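Mutual gliding motility protein C (MglC) (Myxococcus xanthus DK 1622, PDB 7CT3) is a Roadblock/LC7-domain protein that probably helps control cell polarity in gliding motility, interacting with its paralog MglB. Local coordinates at residues Val14-Val22 with Val30-Ser38. Numbering follows the deposited sequence.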
ATOM      1  N   VAL A  14      13.434 -11.808  -0.667  1.00 37.45           N
ATOM      2  CA  VAL A  14      12.763 -10.795  -1.537  1.00 37.50           C
ATOM      3  C   VAL A  14      13.824 -10.049  -2.350  1.00 40.44           C
ATOM      4  O   VAL A  14      14.622  -9.311  -1.736  1.00 40.33           O
ATOM      5  CB  VAL A  14      11.897  -9.825  -0.713  1.00 35.77           C
ATOM      6  CG1 VAL A  14      11.286  -8.734  -1.581  1.00 37.77           C
ATOM      7  CG2 VAL A  14      10.809 -10.560   0.059  1.00 33.99           C
ATOM      8  N   GLU A  15      13.810 -10.226  -3.677  1.00 42.72           N
ATOM      9  CA  GLU A  15      14.707  -9.507  -4.620  1.00 46.87           C
ATOM     10  C   GLU A  15      14.443  -8.005  -4.476  1.00 41.25           C
ATOM     11  O   GLU A  15      13.262  -7.601  -4.541  1.00 38.96           O
ATOM     12  CB  GLU A  15      14.496  -9.956  -6.071  1.00 50.61           C
ATOM     13  CG  GLU A  15      14.905 -11.395  -6.368  1.00 56.74           C
ATOM     14  CD  GLU A  15      15.976 -11.998  -5.473  1.00 61.87           C
ATOM     15  OE1 GLU A  15      15.642 -12.909  -4.685  1.00 74.65           O
ATOM     16  OE2 GLU A  15      17.144 -11.571  -5.574  1.00 72.15           O
ATOM     17  N   GLY A  16      15.501  -7.226  -4.238  1.00 38.36           N
ATOM     18  CA  GLY A  16      15.453  -5.754  -4.151  1.00 39.63           C
ATOM     19  C   GLY A  16      15.134  -5.243  -2.753  1.00 38.01           C
ATOM     20  O   GLY A  16      15.000  -4.018  -2.612  1.00 38.26           O
ATOM     21  N   ALA A  17      15.028  -6.123  -1.750  1.00 35.38           N
ATOM     22  CA  ALA A  17      14.746  -5.747  -0.342  1.00 34.14           C
ATOM     23  C   ALA A  17      15.881  -4.863   0.186  1.00 34.96           C
ATOM     24  O   ALA A  17      17.048  -5.275   0.075  1.00 38.43           O
ATOM     25  CB  ALA A  17      14.569  -6.977   0.514  1.00 35.42           C
ATOM     26  N   LEU A  18      15.541  -3.690   0.725  1.00 31.51           N
ATOM     27  CA  LEU A  18      16.494  -2.743   1.367  1.00 34.40           C
ATOM     28  C   LEU A  18      16.663  -3.138   2.836  1.00 32.69           C
ATOM     29  O   LEU A  18      17.802  -3.179   3.326  1.00 32.24           O
ATOM     30  CB  LEU A  18      15.946  -1.315   1.270  1.00 35.33           C
ATOM     31  CG  LEU A  18      16.245  -0.539  -0.011  1.00 44.34           C
ATOM     32  CD1 LEU A  18      16.206  -1.433  -1.237  1.00 51.04           C
ATOM     33  CD2 LEU A  18      15.274   0.618  -0.169  1.00 48.14           C
ATOM     34  N   ALA A  19      15.547  -3.386   3.516  1.00 30.69           N
ATOM     35  CA  ALA A  19      15.496  -3.562   4.980  1.00 30.96           C
ATOM     36  C   ALA A  19      14.160  -4.185   5.377  1.00 28.45           C
ATOM     37  O   ALA A  19      13.148  -3.939   4.685  1.00 28.66           O
ATOM     38  CB  ALA A  19      15.690  -2.228   5.659  1.00 32.50           C
ATOM     39  N   CYS A  20      14.174  -4.945   6.467  1.00 24.64           N
ATOM     40  CA  CYS A  20      12.963  -5.388   7.194  1.00 25.90           C
ATOM     41  C   CYS A  20      13.155  -5.035   8.669  1.00 27.04           C
ATOM     42  O   CYS A  20      14.216  -5.375   9.223  1.00 28.79           O
ATOM     43  CB  CYS A  20      12.704  -6.871   6.993  1.00 26.47           C
ATOM     44  SG  CYS A  20      11.039  -7.361   7.504  1.00 31.50           S
ATOM     45  N   SER A  21      12.192  -4.328   9.255  1.00 25.44           N
ATOM     46  CA  SER A  21      12.334  -3.701  10.591  1.00 26.47           C
ATOM     47  C   SER A  21      11.061  -3.897  11.406  1.00 25.17           C
ATOM     48  O   SER A  21       9.988  -4.042  10.804  1.00 26.76           O
ATOM     49  CB  SER A  21      12.666  -2.245  10.456  1.00 27.66           C
ATOM     50  OG  SER A  21      13.743  -2.062   9.550  1.00 30.11           O
ATOM     51  N   VAL A  22      11.203  -3.892  12.730  1.00 28.75           N
ATOM     52  CA  VAL A  22      10.074  -3.684  13.680  1.00 27.12           C
ATOM     53  C   VAL A  22      10.200  -2.267  14.234  1.00 27.97           C
ATOM     54  O   VAL A  22      11.259  -1.858  14.709  1.00 26.74           O
ATOM     55  CB  VAL A  22      10.043  -4.764  14.775  1.00 29.31           C
ATOM     56  CG1 VAL A  22       8.954  -4.496  15.801  1.00 33.63           C
ATOM     57  CG2 VAL A  22       9.869  -6.149  14.167  1.00 31.74           C
ATOM     58  N   VAL A  30      12.841  -0.794  16.794  1.00 30.41           N
ATOM     59  CA  VAL A  30      13.155  -1.873  17.774  1.00 34.28           C
ATOM     60  C   VAL A  30      14.290  -2.736  17.215  1.00 32.28           C
ATOM     61  O   VAL A  30      15.234  -3.005  17.947  1.00 32.53           O
ATOM     62  CB  VAL A  30      11.902  -2.718  18.065  1.00 36.64           C
ATOM     63  CG1 VAL A  30      12.215  -3.899  18.964  1.00 39.15           C
ATOM     64  CG2 VAL A  30      10.787  -1.873  18.659  1.00 39.61           C
ATOM     65  N   ASP A  31      14.173  -3.188  15.968  1.00 31.63           N
ATOM     66  CA  ASP A  31      15.168  -4.098  15.345  1.00 33.74           C
ATOM     67  C   ASP A  31      15.082  -3.947  13.826  1.00 30.82           C
ATOM     68  O   ASP A  31      14.032  -3.507  13.326  1.00 27.31           O
ATOM     69  CB  ASP A  31      14.962  -5.547  15.801  1.00 34.01           C
ATOM     70  CG  ASP A  31      16.238  -6.378  15.846  1.00 39.73           C
ATOM     71  OD1 ASP A  31      17.273  -5.906  15.324  1.00 42.69           O
ATOM     72  OD2 ASP A  31      16.192  -7.490  16.415  1.00 46.47           O
ATOM     73  N   THR A  32      16.169  -4.274  13.128  1.00 30.51           N
ATOM     74  CA  THR A  32      16.248  -4.229  11.648  1.00 30.18           C
ATOM     75  C   THR A  32      17.205  -5.309  11.152  1.00 31.23           C
ATOM     76  O   THR A  32      18.057  -5.784  11.946  1.00 30.33           O
ATOM     77  CB  THR A  32      16.677  -2.845  11.134  1.00 32.21           C
ATOM     78  OG1 THR A  32      16.212  -2.714   9.791  1.00 32.75           O
ATOM     79  CG2 THR A  32      18.173  -2.616  11.161  1.00 33.33           C
ATOM     80  N   PHE A  33      17.043  -5.676   9.882  1.00 30.46           N
ATOM     81  CA  PHE A  33      18.086  -6.320   9.049  1.00 31.58           C
ATOM     82  C   PHE A  33      18.136  -5.582   7.707  1.00 31.39           C
ATOM     83  O   PHE A  33      17.091  -5.507   7.044  1.00 32.45           O
ATOM     84  CB  PHE A  33      17.816  -7.811   8.861  1.00 32.00           C
ATOM     85  CG  PHE A  33      18.960  -8.507   8.174  1.00 33.76           C
ATOM     86  CD1 PHE A  33      19.051  -8.519   6.790  1.00 34.57           C
ATOM     87  CD2 PHE A  33      19.987  -9.076   8.912  1.00 36.75           C
ATOM     88  CE1 PHE A  33      20.126  -9.125   6.158  1.00 37.74           C
ATOM     89  CE2 PHE A  33      21.058  -9.688   8.278  1.00 36.79           C
ATOM     90  CZ  PHE A  33      21.126  -9.708   6.903  1.00 38.46           C
ATOM     91  N   GLN A  34      19.301  -5.034   7.348  1.00 32.94           N
ATOM     92  CA  GLN A  34      19.510  -4.264   6.093  1.00 38.68           C
ATOM     93  C   GLN A  34      20.287  -5.116   5.087  1.00 43.34           C
ATOM     94  O   GLN A  34      21.225  -5.832   5.507  1.00 42.66           O
ATOM     95  CB  GLN A  34      20.262  -2.961   6.360  1.00 42.62           C
ATOM     96  CG  GLN A  34      19.482  -1.984   7.221  1.00 45.20           C
ATOM     97  CD  GLN A  34      19.971  -0.562   7.096  1.00 47.62           C
ATOM     98  OE1 GLN A  34      20.975  -0.269   6.444  1.00 51.06           O
ATOM     99  NE2 GLN A  34      19.254   0.343   7.734  1.00 48.94           N
ATOM    100  N   LYS A  35      19.892  -5.037   3.812  1.00 45.71           N
ATOM    101  CA  LYS A  35      20.683  -5.510   2.646  1.00 55.12           C
ATOM    102  C   LYS A  35      22.142  -5.070   2.832  1.00 62.94           C
ATOM    103  O   LYS A  35      22.403  -3.853   2.746  1.00 66.00           O
ATOM    104  CB  LYS A  35      20.093  -4.935   1.356  1.00 58.63           C
ATOM    105  CG  LYS A  35      20.784  -5.353   0.066  1.00 67.12           C
ATOM    106  CD  LYS A  35      20.665  -6.833  -0.234  1.00 73.50           C
ATOM    107  CE  LYS A  35      21.239  -7.215  -1.582  1.00 80.21           C
ATOM    108  NZ  LYS A  35      20.401  -6.723  -2.702  1.00 83.26           N
ATOM    109  N   ASP A  36      23.041  -6.017   3.113  1.00 71.96           N
ATOM    110  CA  ASP A  36      24.506  -5.778   3.230  1.00 78.56           C
ATOM    111  C   ASP A  36      25.158  -5.930   1.848  1.00 89.01           C
ATOM    112  O   ASP A  36      26.080  -5.143   1.539  1.00 91.89           O
ATOM    113  CB  ASP A  36      25.150  -6.734   4.239  1.00 88.48           C
ATOM    114  CG  ASP A  36      26.658  -6.577   4.356  1.00 90.72           C
ATOM    115  OD1 ASP A  36      27.119  -5.425   4.496  1.00 97.63           O
ATOM    116  OD2 ASP A  36      27.362  -7.608   4.292  1.00 95.82           O
ATOM    117  N   GLU A  37      24.675  -6.895   1.054  1.00 84.62           N
ATOM    118  CA  GLU A  37      25.322  -7.399  -0.188  1.00 90.87           C
ATOM    119  C   GLU A  37      25.368  -6.300  -1.257  1.00 91.00           C
ATOM    120  O   GLU A  37      24.509  -5.392  -1.226  1.00 79.05           O
ATOM    121  CB  GLU A  37      24.573  -8.616  -0.741  1.00 93.50           C
ATOM    122  CG  GLU A  37      24.489  -9.790   0.222  1.00100.45           C
ATOM    123  CD  GLU A  37      25.813 -10.452   0.568  1.00100.04           C
ATOM    124  OE1 GLU A  37      25.931 -10.968   1.698  1.00104.21           O
ATOM    125  OE2 GLU A  37      26.718 -10.461  -0.293  1.00100.35           O
ATOM    126  N   SER A  38      26.347  -6.399  -2.163  1.00 97.31           N
ATOM    127  CA  SER A  38      26.480  -5.578  -3.395  1.00 97.48           C
ATOM    128  C   SER A  38      25.274  -5.839  -4.304  1.00 96.21           C
ATOM    129  O   SER A  38      25.222  -6.920  -4.922  1.00 96.60           O
ATOM    130  CB  SER A  38      27.779  -5.875  -4.111  1.00 97.03           C
ATOM    131  OG  SER A  38      27.827  -5.230  -5.376  1.00 87.48           O
TER
HETATM  132  O   HOH W   1      17.692  -7.804  -0.974  1.00 50.62           O
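The flat groups that meet between Ala17-Val22 and Val30-Lys35 are mostly peptide groups, joined by N-H...O=C bonds as the antiparallel beta hairpin at one side of the Roadblock/LC7 sheet; the one aromatic ring, Phe33, leads away from the partner strand toward Glu8 of helix 4-13. On one face of this ribbon lie Cys20, Val22, Asp31 and Phe33, packed against helices 4-13 and 102-117; on the other lie Ala19, Ser21, Thr32 and Gln34, the side of helix 44-61. The far edge of 17-24 pairs with strand 90-97, whereas 29-34 is the outermost strand within the chain.

Cys20 and Phe33 form a hydrogen-bonded pair: Phe33 N reaches Cys20 O at 2.9 Å, nearly in line with the carbonyl, and Cys20 N returns a bond to Phe33 O. The small, weakly polar Cys20 side chain is buried against Leu7, Val10 and Leu109. The end of Asp31 also leads away from the partner strand, to a salt bridge with Arg4, and its OD1 accepts the N-H of Thr32.

Near the turn, the near-helical psi of Val30 (-50°) makes a classic beta bulge: Val22 O takes a bond of 2.8 Å from Val30 N and a weak one of 3.4 Å from Asp31 N. Beta-branched Val22 suits its extended backbone, and its CG1 lies 4.1 Å from Val30 CB.

At the other end Lys35 N meets Leu18 O from above the carbonyl plane. The long Lys35 chain runs CB, CG and CD past Ala17 O, to which a water donates at 2.8 Å while accepting a long, weak bond from Lys35 NZ. On the face of Ala19 and Gln34, short hydroxyls suit a non-hydrogen-bonded pair, whose CA atoms lie close: Thr32 OG1, opposite the backbone N (chi1 -157°), hydrogen-bonds Ser21 OG at 2.6 Å.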